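Hydroquinone dioxygenase large subunit (Pseudomonas sp., PDB 4ZXA) forms, with a small subunit, an Fe2+-dependent hydroquinone 1,2-dioxygenase, in which this cupin-type chain carries the metal and ligand site, occupied here by cadmium and 4-hydroxybenzonitrile. Local coordinates at residues Met70-Val74 with Phe129-Leu133; Ser40-Tyr44 with Ala153-Lys157; Thr49-Lys53 with Ala112-Tyr116; Asp16-Ala20 with Pro123-Thr128; Arg134-Ala139 with Arg156-Leu162. One frame throughout, in Å; residues are numbered along the deposited sequence.

Interaction 1 (Met70-Val74 with Phe129-Leu133)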
# COMPACT_ATOMS: atom_id res chain seq x y z
N MET E 70 1.14 -11.58 -7.58
CA MET E 70 1.06 -12.99 -7.97
C MET E 70 1.28 -13.11 -9.45
O MET E 70 1.87 -14.09 -9.93
CB MET E 70 -0.29 -13.62 -7.59
CG MET E 70 -0.43 -15.06 -8.09
SD MET E 70 -1.81 -15.96 -7.34
CE MET E 70 -1.19 -16.12 -5.65
N MET E 71 0.81 -12.10 -10.18
CA MET E 71 1.03 -12.05 -11.62
C MET E 71 2.51 -12.07 -11.93
O MET E 71 2.93 -12.74 -12.86
CB MET E 71 0.41 -10.81 -12.24
CG MET E 71 0.62 -10.73 -13.73
SD MET E 71 -0.48 -11.80 -14.65
CE MET E 71 0.65 -13.02 -15.33
N ARG E 72 3.31 -11.34 -11.15
CA ARG E 72 4.75 -11.34 -11.39
C ARG E 72 5.31 -12.71 -11.04
O ARG E 72 6.08 -13.28 -11.81
CB ARG E 72 5.50 -10.22 -10.64
CG ARG E 72 5.12 -8.77 -11.07
CD ARG E 72 5.04 -8.66 -12.58
NE ARG E 72 4.71 -7.33 -13.08
CZ ARG E 72 3.51 -6.76 -13.00
NH1 ARG E 72 2.51 -7.38 -12.37
NH2 ARG E 72 3.31 -5.56 -13.52
N ASP E 73 4.91 -13.25 -9.89
CA ASP E 73 5.45 -14.53 -9.43
C ASP E 73 5.20 -15.63 -10.45
O ASP E 73 6.05 -16.50 -10.66
CB ASP E 73 4.88 -14.94 -8.07
CG ASP E 73 5.93 -15.52 -7.14
OD1 ASP E 73 7.11 -15.67 -7.54
OD2 ASP E 73 5.58 -15.84 -5.98
N VAL E 74 4.04 -15.58 -11.10
CA VAL E 74 3.68 -16.60 -12.06
C VAL E 74 4.44 -16.41 -13.36
O VAL E 74 4.92 -17.38 -13.95
CB VAL E 74 2.17 -16.62 -12.35
CG1 VAL E 74 1.91 -17.23 -13.72
CG2 VAL E 74 1.45 -17.38 -11.27
N PHE E 129 -1.59 -21.07 -8.48
CA PHE E 129 -1.48 -19.63 -8.72
C PHE E 129 -2.15 -19.17 -10.03
O PHE E 129 -2.85 -18.17 -10.05
CB PHE E 129 -0.02 -19.16 -8.67
CG PHE E 129 0.49 -18.91 -7.27
CD1 PHE E 129 -0.13 -19.49 -6.17
CD2 PHE E 129 1.59 -18.09 -7.07
CE1 PHE E 129 0.34 -19.25 -4.88
CE2 PHE E 129 2.07 -17.85 -5.79
CZ PHE E 129 1.45 -18.43 -4.69
N LYS E 130 -1.92 -19.91 -11.12
CA LYS E 130 -2.55 -19.54 -12.39
C LYS E 130 -4.06 -19.58 -12.24
O LYS E 130 -4.76 -18.74 -12.79
CB LYS E 130 -2.11 -20.49 -13.50
CG LYS E 130 -0.65 -20.33 -13.90
CD LYS E 130 -0.36 -20.97 -15.25
CE LYS E 130 1.06 -20.68 -15.69
NZ LYS E 130 1.30 -20.98 -17.14
N ALA E 131 -4.54 -20.55 -11.47
CA ALA E 131 -5.96 -20.72 -11.26
C ALA E 131 -6.53 -19.57 -10.43
O ALA E 131 -7.67 -19.13 -10.65
CB ALA E 131 -6.26 -22.07 -10.60
N ILE E 132 -5.73 -19.08 -9.49
CA ILE E 132 -6.15 -17.94 -8.68
C ILE E 132 -6.26 -16.66 -9.54
O ILE E 132 -7.28 -15.97 -9.49
CB ILE E 132 -5.24 -17.72 -7.45
CG1 ILE E 132 -5.39 -18.88 -6.46
CG2 ILE E 132 -5.56 -16.40 -6.75
CD1 ILE E 132 -4.33 -18.92 -5.40
N LEU E 133 -5.23 -16.37 -10.33
CA LEU E 133 -5.28 -15.22 -11.22
C LEU E 133 -6.51 -15.29 -12.12
O LEU E 133 -7.25 -14.32 -12.25
CB LEU E 133 -4.01 -15.11 -12.09
CG LEU E 133 -2.69 -14.76 -11.41
CD1 LEU E 133 -1.52 -15.03 -12.37
CD2 LEU E 133 -2.70 -13.30 -10.95
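Met-70 is the main bump of this helix-helix contact. Its side chain leaves helix 63-75 and enters a hollow formed by Phe-129, Ile-132 and Leu-133 of helix 122-136. Met-70 CE sits squarely over one face of the Phe-129 ring, 3.4 Å from the centroid, a CH-pi contact. Met-70 SD lies over the same face, 4.1 Å from the Phe-129 centroid, so the pair is also Met-aromatic. Met-70 SD reaches Ile-132 CG2 at 3.8 Å. One turn on, Val-74 wedges between Phe-129 and Leu-133: its CG2 is 3.5 Å from CB of Phe-129 and 3.9 Å from CD1 of Leu-133. In return, Leu-133 fills the space between Met-70, Met-71 and Val-74. No hydrogen bond crosses; apolar packing and the methionine-ring contact join the segments. Their axes approach to 10.0 Å at 142°, closer to antiparallel than to parallel. Asp-73 instead bonds Thr-91 through OD2. Helix 162-165 adds Ile-165 against Met-71 and Leu-133, while Phe-32 of strand 32-34 packs on Ile-132.

Interaction 2 (Ser40-Tyr44 with Ala153-Lys157)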
# COMPACT_ATOMS: atom_id res chain seq x y z
N SER E 40 -8.49 -16.91 -0.18
CA SER E 40 -9.79 -16.43 -0.64
C SER E 40 -9.73 -14.93 -0.88
O SER E 40 -8.83 -14.26 -0.39
CB SER E 40 -10.87 -16.71 0.39
OG SER E 40 -10.70 -15.88 1.52
N ARG E 41 -10.69 -14.40 -1.62
CA ARG E 41 -10.77 -12.97 -1.84
C ARG E 41 -12.21 -12.49 -1.76
O ARG E 41 -13.14 -13.23 -2.05
CB ARG E 41 -10.17 -12.60 -3.20
CG ARG E 41 -11.13 -12.71 -4.36
CD ARG E 41 -10.80 -11.71 -5.45
NE ARG E 41 -11.28 -10.37 -5.13
CZ ARG E 41 -11.19 -9.33 -5.95
NH1 ARG E 41 -10.64 -9.46 -7.14
NH2 ARG E 41 -11.66 -8.15 -5.57
N ASP E 42 -12.39 -11.24 -1.37
CA ASP E 42 -13.70 -10.62 -1.37
C ASP E 42 -13.69 -9.40 -2.28
O ASP E 42 -12.94 -9.35 -3.25
CB ASP E 42 -14.15 -10.25 0.04
CG ASP E 42 -13.17 -9.35 0.74
OD1 ASP E 42 -12.39 -8.67 0.06
OD2 ASP E 42 -13.19 -9.31 1.99
N GLU E 43 -14.54 -8.43 -1.98
CA GLU E 43 -14.67 -7.26 -2.84
C GLU E 43 -13.45 -6.34 -2.79
O GLU E 43 -13.21 -5.58 -3.72
CB GLU E 43 -15.94 -6.49 -2.48
CG GLU E 43 -17.23 -7.23 -2.81
CD GLU E 43 -17.70 -8.13 -1.69
OE1 GLU E 43 -16.95 -8.33 -0.73
OE2 GLU E 43 -18.83 -8.65 -1.78
N TYR E 44 -12.69 -6.41 -1.70
CA TYR E 44 -11.53 -5.54 -1.54
C TYR E 44 -10.20 -6.27 -1.27
O TYR E 44 -9.14 -5.77 -1.63
CB TYR E 44 -11.76 -4.54 -0.40
CG TYR E 44 -12.53 -3.30 -0.77
CD1 TYR E 44 -13.75 -3.01 -0.18
CD2 TYR E 44 -12.03 -2.41 -1.71
CE1 TYR E 44 -14.45 -1.87 -0.51
CE2 TYR E 44 -12.72 -1.27 -2.05
CZ TYR E 44 -13.93 -1.00 -1.45
OH TYR E 44 -14.63 0.15 -1.79
N ALA E 153 -9.56 -3.72 -9.67
CA ALA E 153 -9.63 -5.13 -9.31
C ALA E 153 -10.71 -5.36 -8.26
O ALA E 153 -10.90 -6.50 -7.81
CB ALA E 153 -8.29 -5.61 -8.78
N PHE E 154 -11.40 -4.29 -7.88
CA PHE E 154 -12.33 -4.35 -6.76
C PHE E 154 -13.75 -4.75 -7.18
O PHE E 154 -14.17 -4.53 -8.31
CB PHE E 154 -12.35 -3.02 -6.00
CG PHE E 154 -11.06 -2.69 -5.32
CD1 PHE E 154 -10.32 -3.68 -4.67
CD2 PHE E 154 -10.58 -1.39 -5.31
CE1 PHE E 154 -9.12 -3.37 -4.02
CE2 PHE E 154 -9.38 -1.07 -4.67
CZ PHE E 154 -8.65 -2.06 -4.02
N GLY E 155 -14.46 -5.37 -6.24
CA GLY E 155 -15.87 -5.68 -6.43
C GLY E 155 -16.10 -7.18 -6.50
O GLY E 155 -15.24 -7.98 -6.14
N ARG E 156 -17.27 -7.56 -7.00
CA ARG E 156 -17.59 -8.97 -7.10
C ARG E 156 -17.10 -9.56 -8.43
O ARG E 156 -16.78 -8.82 -9.37
CB ARG E 156 -19.10 -9.16 -6.88
CG ARG E 156 -19.50 -8.68 -5.50
CD ARG E 156 -20.98 -8.80 -5.22
NE ARG E 156 -21.29 -8.43 -3.84
CZ ARG E 156 -22.51 -8.16 -3.40
NH1 ARG E 156 -23.55 -8.20 -4.23
NH2 ARG E 156 -22.70 -7.84 -2.12
N LYS E 157 -17.01 -10.88 -8.48
CA LYS E 157 -16.52 -11.53 -9.69
C LYS E 157 -17.23 -10.96 -10.90
O LYS E 157 -18.43 -10.71 -10.88
CB LYS E 157 -16.72 -13.03 -9.63
CG LYS E 157 -16.41 -13.73 -10.94
CD LYS E 157 -14.94 -13.68 -11.30
CE LYS E 157 -14.71 -14.48 -12.57
NZ LYS E 157 -13.33 -14.97 -12.72
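Hydrogen bonds dominate this contact between the turn after strand 37-41 and the loop that precedes helix 162-165. Gly-155 N donates to Glu-43 O at 2.8 Å. Arg-41 points its guanidinium at a backbone carbonyl: NH1 and NH2 both donate to Ala-153 O, at 3.0 and 2.9 Å. The same side chain bonds Asp-42 O through NE and NH2, so it also braces its own turn. Asp-42 OD1 accepts from Tyr-44 N at 2.9 Å, an Asx turn. The one salt bridge runs from Arg-156 NE to Glu-43 OE2, 3.2 Å long. The aromatic part is an edge-to-face pair: Tyr-44 turns its edge to the face of Phe-154, with centroids 4.9 Å apart and planes at 62°. Backbones come close too, and Glu-43 CA makes a CA-H...O contact of 3.4 Å with Gly-155 O. Around the contact, a second copy of this subunit hydrogen-bonds Asp-42 through Thr-308 and Tyr-44 through Glu-249. Arg-156 NH1 hydrogen-bonds Ala-9 O and Asn-7 O of the small subunit. The mix of backbone bonds, charge pair and ring contact implies a directional join, with several of its groups also engaged at subunit interfaces.

Interaction 3 (Thr49-Lys53 with Ala112-Tyr116)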
# COMPACT_ATOMS: atom_id res chain seq x y z
N THR E 49 -4.95 -17.57 5.03
CA THR E 49 -4.93 -18.15 6.36
C THR E 49 -3.91 -19.28 6.44
O THR E 49 -3.53 -19.86 5.43
CB THR E 49 -6.32 -18.68 6.81
OG1 THR E 49 -6.73 -19.77 5.97
CG2 THR E 49 -7.36 -17.58 6.77
N TRP E 50 -3.46 -19.58 7.66
CA TRP E 50 -2.45 -20.60 7.88
C TRP E 50 -2.40 -20.95 9.36
O TRP E 50 -2.71 -20.12 10.22
CB TRP E 50 -1.07 -20.10 7.43
CG TRP E 50 -0.52 -18.99 8.28
CD1 TRP E 50 0.21 -19.13 9.43
CD2 TRP E 50 -0.66 -17.58 8.07
NE1 TRP E 50 0.54 -17.90 9.94
CE2 TRP E 50 0.02 -16.93 9.13
CE3 TRP E 50 -1.29 -16.80 7.08
CZ2 TRP E 50 0.08 -15.54 9.23
CZ3 TRP E 50 -1.22 -15.41 7.19
CH2 TRP E 50 -0.54 -14.80 8.25
N PRO E 51 -2.03 -22.20 9.68
CA PRO E 51 -1.92 -22.67 11.06
C PRO E 51 -0.67 -22.13 11.76
O PRO E 51 0.39 -22.09 11.14
CB PRO E 51 -1.79 -24.18 10.90
CG PRO E 51 -1.17 -24.35 9.55
CD PRO E 51 -1.79 -23.28 8.71
N ALA E 52 -0.82 -21.73 13.02
CA ALA E 52 0.32 -21.33 13.84
C ALA E 52 -0.01 -21.33 15.35
O ALA E 52 -0.86 -20.57 15.82
CB ALA E 52 0.85 -19.95 13.40
N LYS E 53 0.67 -22.19 16.10
CA LYS E 53 0.40 -22.35 17.53
C LYS E 53 -1.07 -22.66 17.84
O LYS E 53 -1.69 -22.03 18.69
CB LYS E 53 0.86 -21.11 18.32
CG LYS E 53 2.32 -20.74 18.09
CD LYS E 53 2.87 -19.83 19.18
CE LYS E 53 1.80 -18.89 19.73
NZ LYS E 53 2.39 -17.80 20.59
N ALA E 112 7.47 -14.05 17.44
CA ALA E 112 6.25 -14.43 18.18
C ALA E 112 5.75 -15.82 17.79
O ALA E 112 4.73 -16.29 18.30
CB ALA E 112 5.16 -13.40 17.97
N GLY E 113 6.47 -16.47 16.88
CA GLY E 113 6.11 -17.80 16.42
C GLY E 113 4.71 -17.94 15.86
O GLY E 113 4.05 -18.93 16.12
N VAL E 114 4.26 -16.94 15.10
CA VAL E 114 2.96 -17.00 14.43
C VAL E 114 3.11 -17.18 12.92
O VAL E 114 2.14 -17.09 12.16
CB VAL E 114 2.11 -15.75 14.68
CG1 VAL E 114 1.91 -15.53 16.17
CG2 VAL E 114 2.77 -14.54 14.05
N ASN E 115 4.34 -17.41 12.48
CA ASN E 115 4.60 -17.61 11.07
C ASN E 115 4.36 -19.06 10.66
O ASN E 115 4.32 -19.96 11.48
CB ASN E 115 6.05 -17.25 10.79
CG ASN E 115 7.02 -17.99 11.69
OD1 ASN E 115 7.00 -17.83 12.92
ND2 ASN E 115 7.88 -18.81 11.09
N TYR E 116 4.21 -19.28 9.36
CA TYR E 116 4.18 -20.63 8.83
C TYR E 116 4.80 -20.67 7.43
O TYR E 116 4.60 -19.76 6.62
CB TYR E 116 2.74 -21.16 8.79
CG TYR E 116 2.57 -22.51 8.14
CD1 TYR E 116 2.87 -23.69 8.82
CD2 TYR E 116 2.08 -22.61 6.85
CE1 TYR E 116 2.69 -24.93 8.22
CE2 TYR E 116 1.91 -23.84 6.23
CZ TYR E 116 2.21 -25.00 6.92
OH TYR E 116 2.03 -26.21 6.28
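Tyr-116, Trp-50 and Val-114 bury the largest areas here. Tyr-116 lies against the strand end from one side. One face of the Tyr-116 ring receives Pro-51 CG, 4.1 Å from the centroid and 11° off the normal, a CH-pi contact. Tyr-116 CB packs on Trp-50 CD1 at 3.3 Å. The hydroxyl is used elsewhere, in a hydrogen bond with Glu-118, and the ring meets Phe-37 edge-to-face. Trp-50 contributes both surface and polarity. Trp-50 NE1 donates to Val-114 O, 2.9 Å away and with an N-H...O angle of 168°, the sole hydrogen bond between the two segments. The acceptor lies at the ring edge, near its plane, as a nitrogen donor requires. Val-114 takes part largely through that carbonyl, which also lies 3.4 Å from Ala-52 CB. Its side chain packs on Leu-109 and Arg-57. At the far end, Lys-53 lays its chain along the loop, with CG 3.2 Å from Gly-113 O. Gly-113 has positive phi and ends helix 107-111 in a Schellman motif, which turns the chain towards the next strand. Ala-112 also packs on Ile-28 of the small subunit. The arrangement joins the end of strand 45-52, in a five-strand antiparallel sheet, to a helix-to-strand connection leading into strand 116-121, one of the two outermost strands, within this chain, of the eight-strand sheet. It is sheet-to-loop packing, with a tryptophan-to-carbonyl bond at its centre.

Interaction 4 (Asp16-Ala20 with Pro123-Thr128)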
# COMPACT_ATOMS: atom_id res chain seq x y z
N ASP E 16 -0.39 -29.97 -11.67
CA ASP E 16 -0.99 -30.74 -10.58
C ASP E 16 -2.45 -30.35 -10.28
O ASP E 16 -2.96 -29.34 -10.79
CB ASP E 16 -0.14 -30.61 -9.31
CG ASP E 16 1.14 -31.43 -9.38
OD1 ASP E 16 1.48 -31.90 -10.49
OD2 ASP E 16 1.79 -31.61 -8.32
N ASP E 17 -3.12 -31.16 -9.47
CA ASP E 17 -4.54 -30.98 -9.17
C ASP E 17 -4.80 -29.83 -8.20
O ASP E 17 -4.42 -29.89 -7.03
CB ASP E 17 -5.12 -32.26 -8.58
CG ASP E 17 -6.00 -33.00 -9.55
OD1 ASP E 17 -6.09 -32.56 -10.73
OD2 ASP E 17 -6.60 -34.02 -9.14
N VAL E 18 -5.46 -28.79 -8.69
CA VAL E 18 -5.81 -27.63 -7.87
C VAL E 18 -7.05 -27.86 -6.98
O VAL E 18 -8.09 -28.30 -7.47
CB VAL E 18 -6.02 -26.37 -8.76
CG1 VAL E 18 -6.57 -25.22 -7.93
CG2 VAL E 18 -4.72 -25.97 -9.45
N GLN E 19 -6.91 -27.55 -5.69
CA GLN E 19 -8.02 -27.58 -4.74
C GLN E 19 -8.78 -26.26 -4.73
O GLN E 19 -8.31 -25.27 -4.16
CB GLN E 19 -7.49 -27.81 -3.34
CG GLN E 19 -7.47 -29.24 -2.89
CD GLN E 19 -6.60 -29.43 -1.67
OE1 GLN E 19 -7.10 -29.69 -0.56
NE2 GLN E 19 -5.29 -29.30 -1.86
N ALA E 20 -9.95 -26.24 -5.35
CA ALA E 20 -10.75 -25.03 -5.45
C ALA E 20 -12.19 -25.29 -5.03
O ALA E 20 -12.72 -26.38 -5.26
CB ALA E 20 -10.72 -24.49 -6.87
N PRO E 123 5.26 -27.29 -10.01
CA PRO E 123 4.07 -27.34 -10.87
C PRO E 123 2.75 -27.22 -10.12
O PRO E 123 1.79 -26.66 -10.68
CB PRO E 123 4.18 -28.70 -11.57
CG PRO E 123 5.62 -29.08 -11.45
CD PRO E 123 6.09 -28.50 -10.14
N LEU E 124 2.68 -27.73 -8.89
CA LEU E 124 1.45 -27.64 -8.10
C LEU E 124 1.13 -26.20 -7.69
O LEU E 124 0.02 -25.69 -7.95
CB LEU E 124 1.51 -28.56 -6.88
CG LEU E 124 0.34 -28.46 -5.90
CD1 LEU E 124 -0.99 -28.76 -6.59
CD2 LEU E 124 0.54 -29.35 -4.68
N ILE E 125 2.08 -25.53 -7.05
CA ILE E 125 1.88 -24.14 -6.64
C ILE E 125 1.67 -23.24 -7.85
O ILE E 125 0.88 -22.29 -7.79
CB ILE E 125 3.04 -23.60 -5.79
CG1 ILE E 125 2.77 -22.15 -5.39
CG2 ILE E 125 4.36 -23.72 -6.53
CD1 ILE E 125 3.52 -21.70 -4.18
N MET E 126 2.35 -23.55 -8.96
CA MET E 126 2.17 -22.78 -10.18
C MET E 126 0.76 -22.94 -10.74
O MET E 126 0.15 -21.98 -11.20
CB MET E 126 3.22 -23.15 -11.25
CG MET E 126 2.96 -22.57 -12.62
SD MET E 126 3.15 -20.77 -12.68
CE MET E 126 4.93 -20.65 -12.45
N ALA E 127 0.24 -24.16 -10.69
CA ALA E 127 -1.10 -24.45 -11.20
C ALA E 127 -2.13 -23.74 -10.33
O ALA E 127 -3.06 -23.11 -10.84
CB ALA E 127 -1.35 -25.94 -11.23
N THR E 128 -1.96 -23.85 -9.02
CA THR E 128 -2.82 -23.15 -8.09
C THR E 128 -2.79 -21.64 -8.35
O THR E 128 -3.84 -21.01 -8.43
CB THR E 128 -2.42 -23.42 -6.63
OG1 THR E 128 -2.33 -24.83 -6.41
CG2 THR E 128 -3.43 -22.81 -5.67
O HOH W 1 -4.32 -26.36 -4.87
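Asp-16 is the first modelled residue. Its CB points toward the helix, and OD2 comes to 3.4 Å from Leu-124 CB, a van der Waals approach. Its carbonyl O is 3.8 Å from Ala-127 CB, so the chain start lies across the first turns of helix 122-136. Asp-17 has its CB directed away and is poorly ordered; its backbone O still meets Leu-124 CD1 at 3.6 Å. Val-18 makes the best apolar fit. Its CG2 packs on the Ala-127 and Thr-128 backbone, 3.5 Å from both Ala-127 C and Thr-128 N, and on Ala-127 CB at 3.8 Å. Gln-19 has no direct contact, but a water links it to the helix: the water accepts from Gln-19 N at 3.0 Å and donates to Thr-128 OG1 at 2.9 Å. Thr-128 OG1 in turn donates to Leu-124 O at 2.9 Å, within the helix. No direct hydrogen bond joins the segments. At Gln-19 the chain makes a weakly bonded edge strand, its backbone bonding that of Gln-33. Strand 32-34 thus lies beside both partners: Phe-32 packs on Val-18 and Leu-34 on Ile-125 of the helix.

Interaction 5 (Arg134-Ala139 with Arg156-Leu162)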
# COMPACT_ATOMS: atom_id res chain seq x y z
N ARG E 134 -6.72 -16.45 -12.72
CA ARG E 134 -7.84 -16.65 -13.62
C ARG E 134 -9.13 -16.27 -12.92
O ARG E 134 -9.93 -15.49 -13.44
CB ARG E 134 -7.90 -18.10 -14.11
CG ARG E 134 -8.84 -18.33 -15.29
CD ARG E 134 -8.78 -19.79 -15.77
NE ARG E 134 -9.60 -19.99 -16.97
CZ ARG E 134 -9.11 -20.27 -18.18
NH1 ARG E 134 -7.80 -20.40 -18.38
NH2 ARG E 134 -9.94 -20.43 -19.20
N ASP E 135 -9.33 -16.81 -11.72
CA ASP E 135 -10.58 -16.60 -11.02
C ASP E 135 -10.75 -15.18 -10.43
O ASP E 135 -11.83 -14.61 -10.49
CB ASP E 135 -10.78 -17.67 -9.95
CG ASP E 135 -12.18 -17.63 -9.34
OD1 ASP E 135 -13.15 -18.00 -10.04
OD2 ASP E 135 -12.31 -17.21 -8.16
N TRP E 136 -9.68 -14.61 -9.88
CA TRP E 136 -9.80 -13.33 -9.17
C TRP E 136 -9.59 -12.09 -10.05
O TRP E 136 -9.81 -10.95 -9.60
CB TRP E 136 -8.85 -13.29 -7.97
CG TRP E 136 -9.12 -14.35 -6.95
CD1 TRP E 136 -10.10 -15.30 -6.99
CD2 TRP E 136 -8.41 -14.57 -5.73
NE1 TRP E 136 -10.04 -16.09 -5.88
CE2 TRP E 136 -9.01 -15.67 -5.09
CE3 TRP E 136 -7.32 -13.94 -5.12
CZ2 TRP E 136 -8.56 -16.16 -3.87
CZ3 TRP E 136 -6.87 -14.43 -3.90
CH2 TRP E 136 -7.49 -15.53 -3.29
N THR E 137 -9.17 -12.31 -11.29
CA THR E 137 -8.98 -11.19 -12.20
C THR E 137 -10.20 -10.98 -13.10
O THR E 137 -10.46 -11.76 -14.00
CB THR E 137 -7.74 -11.36 -13.06
OG1 THR E 137 -6.61 -11.65 -12.22
CG2 THR E 137 -7.48 -10.09 -13.86
N ASN E 138 -10.92 -9.90 -12.83
CA ASN E 138 -12.10 -9.54 -13.59
C ASN E 138 -11.71 -8.92 -14.90
O ASN E 138 -10.56 -8.55 -15.09
CB ASN E 138 -12.93 -8.56 -12.78
CG ASN E 138 -13.34 -9.12 -11.44
OD1 ASN E 138 -13.70 -10.29 -11.34
ND2 ASN E 138 -13.25 -8.29 -10.40
N ALA E 139 -12.68 -8.80 -15.80
CA ALA E 139 -12.43 -8.37 -17.18
C ALA E 139 -11.99 -6.92 -17.23
O ALA E 139 -11.59 -6.42 -18.27
CB ALA E 139 -13.68 -8.55 -18.02
N ARG E 156 -17.27 -7.56 -7.00
CA ARG E 156 -17.59 -8.97 -7.10
C ARG E 156 -17.10 -9.56 -8.43
O ARG E 156 -16.78 -8.82 -9.37
CB ARG E 156 -19.10 -9.16 -6.88
CG ARG E 156 -19.50 -8.68 -5.50
CD ARG E 156 -20.98 -8.80 -5.22
NE ARG E 156 -21.29 -8.43 -3.84
CZ ARG E 156 -22.51 -8.16 -3.40
NH1 ARG E 156 -23.55 -8.20 -4.23
NH2 ARG E 156 -22.70 -7.84 -2.12
N LYS E 157 -17.01 -10.88 -8.48
CA LYS E 157 -16.52 -11.53 -9.69
C LYS E 157 -17.23 -10.96 -10.90
O LYS E 157 -18.43 -10.71 -10.88
CB LYS E 157 -16.72 -13.03 -9.63
CG LYS E 157 -16.41 -13.73 -10.94
CD LYS E 157 -14.94 -13.68 -11.30
CE LYS E 157 -14.71 -14.48 -12.57
NZ LYS E 157 -13.33 -14.97 -12.72
N ASN E 158 -16.48 -10.73 -11.98
CA ASN E 158 -17.07 -10.04 -13.11
C ASN E 158 -16.31 -10.26 -14.41
O ASN E 158 -15.60 -9.36 -14.90
CB ASN E 158 -17.21 -8.56 -12.80
CG ASN E 158 -17.99 -7.83 -13.85
OD1 ASN E 158 -18.03 -8.26 -15.01
ND2 ASN E 158 -18.64 -6.73 -13.47
N GLY E 159 -16.47 -11.45 -14.98
CA GLY E 159 -15.77 -11.81 -16.19
C GLY E 159 -14.35 -12.29 -15.93
O GLY E 159 -13.92 -12.49 -14.80
N GLU E 160 -13.62 -12.47 -17.02
CA GLU E 160 -12.26 -12.95 -16.95
C GLU E 160 -11.42 -11.99 -17.77
O GLU E 160 -11.95 -11.16 -18.51
CB GLU E 160 -12.16 -14.37 -17.52
CG GLU E 160 -12.55 -15.47 -16.55
CD GLU E 160 -12.52 -16.86 -17.17
OE1 GLU E 160 -12.40 -16.97 -18.41
OE2 GLU E 160 -12.63 -17.86 -16.42
N ASN E 161 -10.10 -12.11 -17.64
CA ASN E 161 -9.19 -11.35 -18.50
C ASN E 161 -8.03 -12.24 -18.93
O ASN E 161 -6.87 -11.92 -18.67
CB ASN E 161 -8.66 -10.12 -17.78
CG ASN E 161 -8.29 -9.01 -18.73
OD1 ASN E 161 -7.89 -7.92 -18.31
ND2 ASN E 161 -8.43 -9.26 -20.02
N LEU E 162 -8.36 -13.37 -19.55
CA LEU E 162 -7.38 -14.37 -19.98
C LEU E 162 -6.28 -13.76 -20.83
O LEU E 162 -5.11 -14.16 -20.74
CB LEU E 162 -8.06 -15.48 -20.77
CG LEU E 162 -9.26 -16.15 -20.09
CD1 LEU E 162 -9.85 -17.27 -20.97
CD2 LEU E 162 -8.82 -16.70 -18.76
O HOH W 2 -9.29 -13.93 -15.39
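This is a loop folded over the C-terminal end of helix 122-136, with a lysine bonded to a carbonyl of the last turn. Arg-156 opens the segment but gives little here; it makes a salt bridge with Glu-43, and its NH1 hydrogen-bonds Ala-9 O and Asn-7 O of the small subunit. Lys-157 curls back to the helix, and its NZ donates to Asp-135 O at 2.7 Å. Such a positive group suits the carbonyl-rich end of a helix. The Asp-135 carboxylate is turned elsewhere: OD2 hydrogen-bonds Arg-30 N. Asn-158 is held on both sides of its backbone: its N donates to Asn-138 OD1 at 2.9 Å, and its O accepts from Ala-139 N at 3.1 Å. Gly-159 follows at backbone angles where a side chain would clash with the preceding carbonyl, and an ideal CB would also lie only 3.0 Å from Ala-139 CB. Glu-160 lets its carbonyl O meet Ala-139 CA at 3.1 Å, while its OE2 makes a long salt bridge of 3.7 Å with Arg-134 NE. Asn-161 occupies the N-cap position of helix 162-165. Leu-162, the first residue of that helix, packs on the Arg-134 guanidinium face. One water completes the closure: it accepts from Asn-161 N at 3.0 Å and donates to Arg-134 O at 2.6 Å and Thr-137 O at 2.8 Å.

Overall arrangement
From the N terminus, Asp-16-Ala-20 opens interaction 4, which closes at Pro-123-Thr-128 on helix 122-136. Ser-40-Tyr-44 then opens interaction 2, which closes last but for interaction 5, at Ala-153-Lys-157. Interactions 2 and 4 therefore cross. Thr-49-Lys-53 and Met-70-Val-74 open interactions 3 and 1, which cross each other. Both fall within the span of interaction 2; interaction 3 also falls within that of interaction 4, which interaction 1 crosses. Interaction 5 starts after 1, 3 and 4 close, and shares Arg-156 and Lys-157 with interaction 2. Helix 122-136 serves interactions 4, 1 and 5 in turn, while 2, 3 and 4 reach the five-strand sheet.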